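Local coordinates for protein type-2Ba cytolytic delta-endotoxin (Bacillus thuringiensis serovar israelensis, PDB 2RCI) that probably kills the larvae of dipteran insects by forming pores in the epithelial cell membrane of the insect midgut, at residues A[9-14]-A[134-139]; A[138-143]-A[152-157]; A[157-162]-A[183-188]. One frame throughout, in Å; residues are numbered along the deposited sequence.

Interaction 1: A[9-14]-A[134-139]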
loop_
_atom_site.group_PDB
_atom_site.type_symbol
_atom_site.label_atom_id
_atom_site.label_comp_id
_atom_site.label_asym_id
_atom_site.label_seq_id
_atom_site.Cartn_x
_atom_site.Cartn_y
_atom_site.Cartn_z
ATOM N N ASN A 9 -10.935 -3.788 2.704
ATOM C CA ASN A 9 -9.826 -3.939 3.639
ATOM C C ASN A 9 -8.574 -3.122 3.263
ATOM O O ASN A 9 -7.513 -3.290 3.861
ATOM C CB ASN A 9 -9.528 -5.417 3.867
ATOM C CG ASN A 9 -10.625 -6.115 4.689
ATOM O OD1 ASN A 9 -11.134 -7.148 4.283
ATOM N ND2 ASN A 9 -10.989 -5.538 5.838
ATOM N N PHE A 10 -8.718 -2.245 2.273
ATOM C CA PHE A 10 -7.612 -1.415 1.783
ATOM C C PHE A 10 -7.935 0.046 2.083
ATOM O O PHE A 10 -9.104 0.427 2.071
ATOM C CB PHE A 10 -7.446 -1.513 0.248
ATOM C CG PHE A 10 -7.014 -2.865 -0.252
ATOM C CD1 PHE A 10 -5.654 -3.187 -0.383
ATOM C CD2 PHE A 10 -7.964 -3.798 -0.638
ATOM C CE1 PHE A 10 -5.251 -4.434 -0.854
ATOM C CE2 PHE A 10 -7.573 -5.064 -1.113
ATOM C CZ PHE A 10 -6.217 -5.378 -1.229
ATOM N N ASN A 11 -6.902 0.854 2.332
ATOM C CA ASN A 11 -7.047 2.309 2.286
ATOM C C ASN A 11 -6.977 2.669 0.798
ATOM O O ASN A 11 -5.925 2.578 0.176
ATOM C CB ASN A 11 -5.937 3.025 3.071
ATOM C CG ASN A 11 -6.286 4.490 3.382
ATOM O OD1 ASN A 11 -7.195 5.035 2.784
ATOM N ND2 ASN A 11 -5.625 5.090 4.394
ATOM N N GLU A 12 -8.118 3.035 0.230
ATOM C CA GLU A 12 -8.195 3.212 -1.222
ATOM C C GLU A 12 -7.863 4.637 -1.615
ATOM O O GLU A 12 -8.402 5.602 -1.054
ATOM C CB GLU A 12 -9.577 2.833 -1.723
ATOM C CG GLU A 12 -9.959 1.340 -1.496
ATOM C CD GLU A 12 -11.430 1.081 -1.788
ATOM O OE1 GLU A 12 -12.079 1.982 -2.345
ATOM O OE2 GLU A 12 -11.926 -0.026 -1.496
ATOM N N ILE A 13 -6.982 4.778 -2.601
ATOM C CA ILE A 13 -6.562 6.098 -3.058
ATOM C C ILE A 13 -6.705 6.131 -4.586
ATOM O O ILE A 13 -5.974 5.440 -5.319
ATOM C CB ILE A 13 -5.127 6.420 -2.591
ATOM C CG1 ILE A 13 -5.076 6.495 -1.063
ATOM C CG2 ILE A 13 -4.600 7.741 -3.195
ATOM C CD1 ILE A 13 -3.851 5.901 -0.530
ATOM N N PHE A 14 -7.668 6.923 -5.046
ATOM C CA PHE A 14 -8.006 6.975 -6.451
ATOM C C PHE A 14 -7.292 8.202 -6.990
ATOM O O PHE A 14 -7.441 9.315 -6.447
ATOM C CB PHE A 14 -9.535 7.091 -6.655
ATOM C CG PHE A 14 -10.337 5.860 -6.246
ATOM C CD1 PHE A 14 -10.915 5.047 -7.201
ATOM C CD2 PHE A 14 -10.591 5.585 -4.897
ATOM C CE1 PHE A 14 -11.689 3.920 -6.839
ATOM C CE2 PHE A 14 -11.348 4.458 -4.512
ATOM C CZ PHE A 14 -11.893 3.631 -5.492
ATOM N N TYR A 134 1.428 -4.859 13.270
ATOM C CA TYR A 134 0.170 -4.640 12.574
ATOM C C TYR A 134 0.282 -4.875 11.071
ATOM O O TYR A 134 1.391 -4.917 10.548
ATOM C CB TYR A 134 -0.351 -3.244 12.854
ATOM C CG TYR A 134 0.492 -2.055 12.404
ATOM C CD1 TYR A 134 0.126 -1.297 11.253
ATOM C CD2 TYR A 134 1.559 -1.622 13.165
ATOM C CE1 TYR A 134 0.872 -0.152 10.876
ATOM C CE2 TYR A 134 2.292 -0.472 12.816
ATOM C CZ TYR A 134 1.952 0.239 11.668
ATOM O OH TYR A 134 2.671 1.360 11.336
ATOM N N PHE A 135 -0.862 -5.069 10.419
ATOM C CA PHE A 135 -0.939 -5.055 8.947
ATOM C C PHE A 135 -1.512 -3.700 8.519
ATOM O O PHE A 135 -2.364 -3.149 9.203
ATOM C CB PHE A 135 -1.908 -6.123 8.434
ATOM C CG PHE A 135 -1.518 -7.540 8.783
ATOM C CD1 PHE A 135 -0.189 -7.935 8.814
ATOM C CD2 PHE A 135 -2.519 -8.501 8.999
ATOM C CE1 PHE A 135 0.159 -9.255 9.124
ATOM C CE2 PHE A 135 -2.195 -9.808 9.304
ATOM C CZ PHE A 135 -0.855 -10.198 9.352
ATOM N N TYR A 136 -1.074 -3.197 7.367
ATOM C CA TYR A 136 -1.603 -1.946 6.841
ATOM C C TYR A 136 -1.681 -2.133 5.331
ATOM O O TYR A 136 -0.700 -2.569 4.694
ATOM C CB TYR A 136 -0.669 -0.785 7.167
ATOM C CG TYR A 136 -1.336 0.569 6.983
ATOM C CD1 TYR A 136 -1.839 1.282 8.071
ATOM C CD2 TYR A 136 -1.479 1.126 5.706
ATOM C CE1 TYR A 136 -2.478 2.516 7.889
ATOM C CE2 TYR A 136 -2.093 2.345 5.515
ATOM C CZ TYR A 136 -2.589 3.043 6.607
ATOM O OH TYR A 136 -3.203 4.254 6.398
ATOM N N LYS A 137 -2.844 -1.806 4.777
ATOM C CA LYS A 137 -3.118 -2.081 3.356
ATOM C C LYS A 137 -3.608 -0.858 2.632
ATOM O O LYS A 137 -4.487 -0.146 3.126
ATOM C CB LYS A 137 -4.131 -3.204 3.187
ATOM C CG LYS A 137 -3.590 -4.557 3.680
ATOM C CD LYS A 137 -4.627 -5.673 3.511
ATOM C CE LYS A 137 -5.881 -5.537 4.435
ATOM N NZ LYS A 137 -5.646 -5.139 5.853
ATOM N N ILE A 138 -3.020 -0.634 1.458
ATOM C CA ILE A 138 -3.315 0.536 0.628
ATOM C C ILE A 138 -3.612 0.024 -0.782
ATOM O O ILE A 138 -3.027 -0.981 -1.212
ATOM C CB ILE A 138 -2.095 1.461 0.519
ATOM C CG1 ILE A 138 -1.635 1.952 1.907
ATOM C CG2 ILE A 138 -2.412 2.664 -0.393
ATOM C CD1 ILE A 138 -0.224 2.598 1.884
ATOM N N LEU A 139 -4.519 0.681 -1.493
ATOM C CA LEU A 139 -4.740 0.324 -2.915
ATOM C C LEU A 139 -4.847 1.590 -3.743
ATOM O O LEU A 139 -5.801 2.384 -3.583
ATOM C CB LEU A 139 -5.969 -0.575 -3.109
ATOM C CG LEU A 139 -6.167 -1.225 -4.501
ATOM C CD1 LEU A 139 -6.976 -2.510 -4.419
ATOM C CD2 LEU A 139 -6.747 -0.248 -5.544
#

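Interaction 2: A[138-143]-A[152-157]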
loop_
_atom_site.group_PDB
_atom_site.type_symbol
_atom_site.label_atom_id
_atom_site.label_comp_id
_atom_site.label_asym_id
_atom_site.label_seq_id
_atom_site.Cartn_x
_atom_site.Cartn_y
_atom_site.Cartn_z
ATOM N N ILE A 138 -3.020 -0.634 1.458
ATOM C CA ILE A 138 -3.315 0.536 0.628
ATOM C C ILE A 138 -3.612 0.024 -0.782
ATOM O O ILE A 138 -3.027 -0.981 -1.212
ATOM C CB ILE A 138 -2.095 1.461 0.519
ATOM C CG1 ILE A 138 -1.635 1.952 1.907
ATOM C CG2 ILE A 138 -2.412 2.664 -0.393
ATOM C CD1 ILE A 138 -0.224 2.598 1.884
ATOM N N LEU A 139 -4.519 0.681 -1.493
ATOM C CA LEU A 139 -4.740 0.324 -2.915
ATOM C C LEU A 139 -4.847 1.590 -3.743
ATOM O O LEU A 139 -5.801 2.384 -3.583
ATOM C CB LEU A 139 -5.969 -0.575 -3.109
ATOM C CG LEU A 139 -6.167 -1.225 -4.501
ATOM C CD1 LEU A 139 -6.976 -2.510 -4.419
ATOM C CD2 LEU A 139 -6.747 -0.248 -5.544
ATOM N N PHE A 140 -3.871 1.777 -4.632
ATOM C CA PHE A 140 -3.896 2.896 -5.563
ATOM C C PHE A 140 -4.491 2.514 -6.911
ATOM O O PHE A 140 -4.113 1.469 -7.485
ATOM C CB PHE A 140 -2.478 3.400 -5.870
ATOM C CG PHE A 140 -1.737 3.922 -4.686
ATOM C CD1 PHE A 140 -1.929 5.234 -4.257
ATOM C CD2 PHE A 140 -0.800 3.118 -4.031
ATOM C CE1 PHE A 140 -1.233 5.736 -3.128
ATOM C CE2 PHE A 140 -0.082 3.606 -2.916
ATOM C CZ PHE A 140 -0.292 4.929 -2.476
ATOM N N SER A 141 -5.425 3.334 -7.396
ATOM C CA SER A 141 -5.843 3.277 -8.796
ATOM C C SER A 141 -5.282 4.522 -9.475
ATOM O O SER A 141 -5.373 5.625 -8.939
ATOM C CB SER A 141 -7.365 3.217 -8.926
ATOM O OG SER A 141 -7.898 2.065 -8.280
ATOM N N ILE A 142 -4.686 4.346 -10.649
ATOM C CA ILE A 142 -3.917 5.425 -11.208
ATOM C C ILE A 142 -4.190 5.521 -12.696
ATOM O O ILE A 142 -4.051 4.541 -13.429
ATOM C CB ILE A 142 -2.396 5.187 -10.992
ATOM C CG1 ILE A 142 -2.129 4.805 -9.530
ATOM C CG2 ILE A 142 -1.587 6.441 -11.441
ATOM C CD1 ILE A 142 -0.807 4.010 -9.327
ATOM N N GLN A 143 -4.560 6.723 -13.125
ATOM C CA GLN A 143 -4.825 6.981 -14.531
ATOM C C GLN A 143 -4.589 8.464 -14.780
ATOM O O GLN A 143 -5.204 9.313 -14.160
ATOM C CB GLN A 143 -6.239 6.530 -14.943
ATOM C CG GLN A 143 -6.581 6.858 -16.408
ATOM C CD GLN A 143 -7.162 8.250 -16.532
ATOM O OE1 GLN A 143 -7.966 8.653 -15.689
ATOM N NE2 GLN A 143 -6.754 9.003 -17.560
ATOM N N ALA A 152 -3.483 1.817 -14.037
ATOM C CA ALA A 152 -2.610 1.000 -13.208
ATOM C C ALA A 152 -3.266 0.829 -11.825
ATOM O O ALA A 152 -3.811 1.776 -11.245
ATOM C CB ALA A 152 -1.221 1.633 -13.098
ATOM N N ILE A 153 -3.209 -0.388 -11.317
ATOM C CA ILE A 153 -3.732 -0.732 -10.000
ATOM C C ILE A 153 -2.555 -1.281 -9.189
ATOM O O ILE A 153 -1.844 -2.215 -9.620
ATOM C CB ILE A 153 -4.823 -1.822 -10.112
ATOM C CG1 ILE A 153 -5.968 -1.384 -11.045
ATOM C CG2 ILE A 153 -5.372 -2.192 -8.740
ATOM C CD1 ILE A 153 -6.735 -0.105 -10.603
ATOM N N LEU A 154 -2.334 -0.679 -8.027
ATOM C CA LEU A 154 -1.209 -1.023 -7.162
ATOM C C LEU A 154 -1.704 -1.313 -5.728
ATOM O O LEU A 154 -1.830 -0.380 -4.910
ATOM C CB LEU A 154 -0.179 0.124 -7.192
ATOM C CG LEU A 154 1.054 0.086 -6.268
ATOM C CD1 LEU A 154 1.696 -1.293 -6.153
ATOM C CD2 LEU A 154 2.087 1.126 -6.806
ATOM N N PRO A 155 -2.058 -2.584 -5.443
ATOM C CA PRO A 155 -2.329 -3.015 -4.069
ATOM C C PRO A 155 -1.010 -3.123 -3.331
ATOM O O PRO A 155 -0.048 -3.679 -3.875
ATOM C CB PRO A 155 -2.926 -4.423 -4.246
ATOM C CG PRO A 155 -3.323 -4.491 -5.683
ATOM C CD PRO A 155 -2.302 -3.689 -6.397
ATOM N N ILE A 156 -0.966 -2.571 -2.126
ATOM C CA ILE A 156 0.236 -2.666 -1.282
ATOM C C ILE A 156 -0.164 -3.130 0.106
ATOM O O ILE A 156 -1.047 -2.525 0.710
ATOM C CB ILE A 156 0.947 -1.321 -1.119
ATOM C CG1 ILE A 156 1.308 -0.692 -2.460
ATOM C CG2 ILE A 156 2.203 -1.489 -0.202
ATOM C CD1 ILE A 156 1.825 0.717 -2.353
ATOM N N ALA A 157 0.474 -4.190 0.622
ATOM C CA ALA A 157 0.296 -4.572 2.037
ATOM C C ALA A 157 1.612 -4.528 2.809
ATOM O O ALA A 157 2.644 -5.004 2.315
ATOM C CB ALA A 157 -0.332 -5.960 2.166
#

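Interaction 3: A[157-162]-A[183-188]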
loop_
_atom_site.group_PDB
_atom_site.type_symbol
_atom_site.label_atom_id
_atom_site.label_comp_id
_atom_site.label_asym_id
_atom_site.label_seq_id
_atom_site.Cartn_x
_atom_site.Cartn_y
_atom_site.Cartn_z
ATOM N N ALA A 157 0.474 -4.190 0.622
ATOM C CA ALA A 157 0.296 -4.572 2.037
ATOM C C ALA A 157 1.612 -4.528 2.809
ATOM O O ALA A 157 2.644 -5.004 2.315
ATOM C CB ALA A 157 -0.332 -5.960 2.166
ATOM N N PHE A 158 1.588 -3.962 4.017
ATOM C CA PHE A 158 2.769 -4.030 4.866
ATOM C C PHE A 158 2.490 -4.889 6.104
ATOM O O PHE A 158 1.390 -4.862 6.637
ATOM C CB PHE A 158 3.163 -2.636 5.364
ATOM C CG PHE A 158 3.487 -1.667 4.266
ATOM C CD1 PHE A 158 4.726 -1.714 3.650
ATOM C CD2 PHE A 158 2.546 -0.726 3.854
ATOM C CE1 PHE A 158 5.065 -0.790 2.638
ATOM C CE2 PHE A 158 2.865 0.201 2.853
ATOM C CZ PHE A 158 4.114 0.138 2.219
ATOM N N GLU A 159 3.494 -5.645 6.533
ATOM C CA GLU A 159 3.479 -6.297 7.848
ATOM C C GLU A 159 4.533 -5.558 8.640
ATOM O O GLU A 159 5.727 -5.623 8.307
ATOM C CB GLU A 159 3.895 -7.773 7.732
ATOM C CG GLU A 159 3.195 -8.524 6.643
ATOM C CD GLU A 159 3.441 -10.045 6.715
ATOM O OE1 GLU A 159 4.121 -10.516 7.666
ATOM O OE2 GLU A 159 2.926 -10.745 5.832
ATOM N N ILE A 160 4.089 -4.839 9.667
ATOM C CA ILE A 160 4.960 -3.929 10.400
ATOM C C ILE A 160 5.076 -4.379 11.851
ATOM O O ILE A 160 4.062 -4.572 12.536
ATOM C CB ILE A 160 4.467 -2.471 10.330
ATOM C CG1 ILE A 160 4.409 -2.000 8.864
ATOM C CG2 ILE A 160 5.402 -1.558 11.165
ATOM C CD1 ILE A 160 3.456 -0.830 8.610
ATOM N N THR A 161 6.316 -4.543 12.285
ATOM C CA THR A 161 6.642 -4.828 13.691
ATOM C C THR A 161 7.586 -3.729 14.165
ATOM O O THR A 161 8.574 -3.431 13.515
ATOM C CB THR A 161 7.324 -6.180 13.830
ATOM O OG1 THR A 161 6.429 -7.211 13.364
ATOM C CG2 THR A 161 7.692 -6.424 15.317
ATOM N N VAL A 162 7.284 -3.127 15.304
ATOM C CA VAL A 162 8.107 -2.008 15.798
ATOM C C VAL A 162 8.287 -2.123 17.316
ATOM O O VAL A 162 7.356 -2.536 18.016
ATOM C CB VAL A 162 7.481 -0.653 15.368
ATOM C CG1 VAL A 162 6.020 -0.547 15.790
ATOM C CG2 VAL A 162 8.308 0.559 15.860
ATOM N N LYS A 183 7.718 -5.823 6.194
ATOM C CA LYS A 183 7.608 -6.728 5.040
ATOM C C LYS A 183 6.588 -6.100 4.093
ATOM O O LYS A 183 5.556 -5.616 4.518
ATOM C CB LYS A 183 7.134 -8.143 5.422
ATOM C CG LYS A 183 7.340 -9.093 4.247
ATOM C CD LYS A 183 6.935 -10.558 4.469
ATOM C CE LYS A 183 7.338 -11.345 3.207
ATOM N NZ LYS A 183 7.484 -12.813 3.405
ATOM N N MET A 184 6.928 -6.074 2.813
ATOM C CA MET A 184 6.088 -5.462 1.811
ATOM C C MET A 184 5.690 -6.490 0.775
ATOM O O MET A 184 6.537 -7.219 0.269
ATOM C CB MET A 184 6.894 -4.372 1.121
ATOM C CG MET A 184 6.108 -3.498 0.192
ATOM S SD MET A 184 7.187 -2.128 -0.226
ATOM C CE MET A 184 6.170 -1.265 -1.419
ATOM N N LYS A 185 4.409 -6.499 0.426
ATOM C CA LYS A 185 3.888 -7.303 -0.667
ATOM C C LYS A 185 3.106 -6.353 -1.560
ATOM O O LYS A 185 2.170 -5.687 -1.111
ATOM C CB LYS A 185 2.952 -8.389 -0.143
ATOM C CG LYS A 185 3.633 -9.457 0.701
ATOM C CD LYS A 185 2.603 -10.301 1.441
ATOM C CE LYS A 185 3.251 -11.539 2.037
ATOM N NZ LYS A 185 2.224 -12.268 2.829
ATOM N N ALA A 186 3.493 -6.286 -2.823
ATOM C CA ALA A 186 2.850 -5.345 -3.735
ATOM C C ALA A 186 2.951 -5.864 -5.174
ATOM O O ALA A 186 3.864 -6.638 -5.521
ATOM C CB ALA A 186 3.513 -3.968 -3.608
ATOM N N LEU A 187 2.006 -5.445 -6.004
ATOM C CA LEU A 187 2.134 -5.658 -7.437
ATOM C C LEU A 187 1.503 -4.480 -8.165
ATOM O O LEU A 187 0.585 -3.843 -7.628
ATOM C CB LEU A 187 1.464 -6.978 -7.860
ATOM C CG LEU A 187 -0.083 -7.121 -7.891
ATOM C CD1 LEU A 187 -0.750 -6.322 -8.999
ATOM C CD2 LEU A 187 -0.450 -8.592 -8.102
ATOM N N THR A 188 1.977 -4.190 -9.374
ATOM C CA THR A 188 1.295 -3.222 -10.220
ATOM C C THR A 188 0.763 -3.979 -11.414
ATOM O O THR A 188 1.528 -4.683 -12.089
ATOM C CB THR A 188 2.241 -2.118 -10.724
ATOM O OG1 THR A 188 2.907 -1.511 -9.606
ATOM C CG2 THR A 188 1.458 -1.077 -11.455
#

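Interaction 1: A[9-14]-A[134-139]
The N-terminal strand of this Cyt toxin, 11-15, joins the mixed central sheet of the fold by running parallel to strand 132-142. Three backbone hydrogen bonds zip them together: N11 N donates to K137 O (2.7 Å), L139 N to N11 O (2.9 Å) and I13 N to L139 O. L139 thus uses both its N-H and its carbonyl on this neighbour, and its side chain carries much of the apolar contact. CB lies 3.8 Å from F10 CB and just as far from F10 CD1. With CG anti to the backbone N (chi1 -169°), the branch swings across the phenyl group obliquely, and the side chain also meets T28 and F31 of helix 21-31. A leucine suits this place because its forked end can lay one methyl, CD1, on the F10 ring while the side chain still touches the helix. On the other side, I13 and I138 lie alongside one another, CD1 of I13 being 3.5 Å from CG2 of I138, and both touch helix 96-110. At the tip of L139, CD1 makes a CH-pi contact, 4.0 Å from the centroid of the F10 ring and only 6° off the ring normal.

Interaction 2: A[138-143]-A[152-157]
I156, F140 and I142 bury the most surface here, and all three project from the same side. The F140 ring is met from two directions. CD1 of I156 comes to its edge, in the ring plane, 3.5 Å from CE2, while CG2 of I138 sits above one face, offset toward the rim. F140 CG is anti to the carbonyl carbon (chi1 -62°), which brings the ring's CD2 side toward the opposite strand, 4.2 Å from CG of L154. A broad, flat phenyl can accept branched aliphatic neighbours both at an edge and over a face. The two strands form an antiparallel beta hairpin, its hydrogen-bonded pairs being I138 with I156, F140 with L154 and I142 with A152. In the first, I156 N bonds to I138 O at 2.8 Å, and I138 N to I156 O. Proline is tolerated at 155 because P155, opposite L139, occupies a non-hydrogen-bonded pair, where no N-H is needed across the ladder. I142 reaches L89 of helix 74-89 and sets its CB 4.3 Å from CB of the small A152. Their pair is uneven: A152 N points almost straight at I142 O (168°), whereas the bond from I142 N to A152 O bends to 138°.

Interaction 3: A[157-162]-A[183-188]
K183 O is held by one hydrogen bond, from E159 N (2.9 Å, in the carbonyl plane), and backed by a weaker CA-H...O contact from F158, whose CA is 3.2 Å away. K183 N answers with a bond to E159 O. Two residues along, A157 N and K185 O are joined at 2.8 Å with a nearly straight N-H (177°), and K185 N bonds back to A157 O. This is antiparallel pairing of neighbouring strands in the central sheet of the Cyt fold, with F158 and M184 as the non-hydrogen-bonded pair between. F158 and M184 run side by side in a Met-aromatic contact, SD standing obliquely 5.0 Å from the centroid of the F158 ring. With CG anti to the backbone N (chi1 -171°), M184 sets CG 3.8 Å from CE1 of F158; its unbranched chain lets the sulfur lie alongside. The other face, with A157, E159, K183 and K185, is largely polar. Long, flexible lysines suit this partly exposed side, E159 CB lying 4.0 Å from K183 CB. E159 OE2 is hydrogen-bonded to the N41 side chain and takes a long, weak salt bridge from K185 NZ (3.4 Å), which also bonds weakly to F42 O.

In the fold
The three contacts step across one mixed sheet through strands 11-15, 132-142, 150-162 and 177-192, which pair in chain order. Interactions 1 and 2 have centres about 9 Å apart and share I138 and L139: one edge of strand 132-142 takes the parallel strand 11-15, beside which 122-127 pairs antiparallel with it, and the other edge takes 150-162. Interactions 2 and 3, about 13 Å apart, meet at A157 on the long strand 150-162; interactions 1 and 3 lie about 11 Å apart. Helix 21-31 packs against the side of L139 and S141, and helices 74-89 and 96-110 against that of I138, giving this toxin monomer its two helical layers round a sheet.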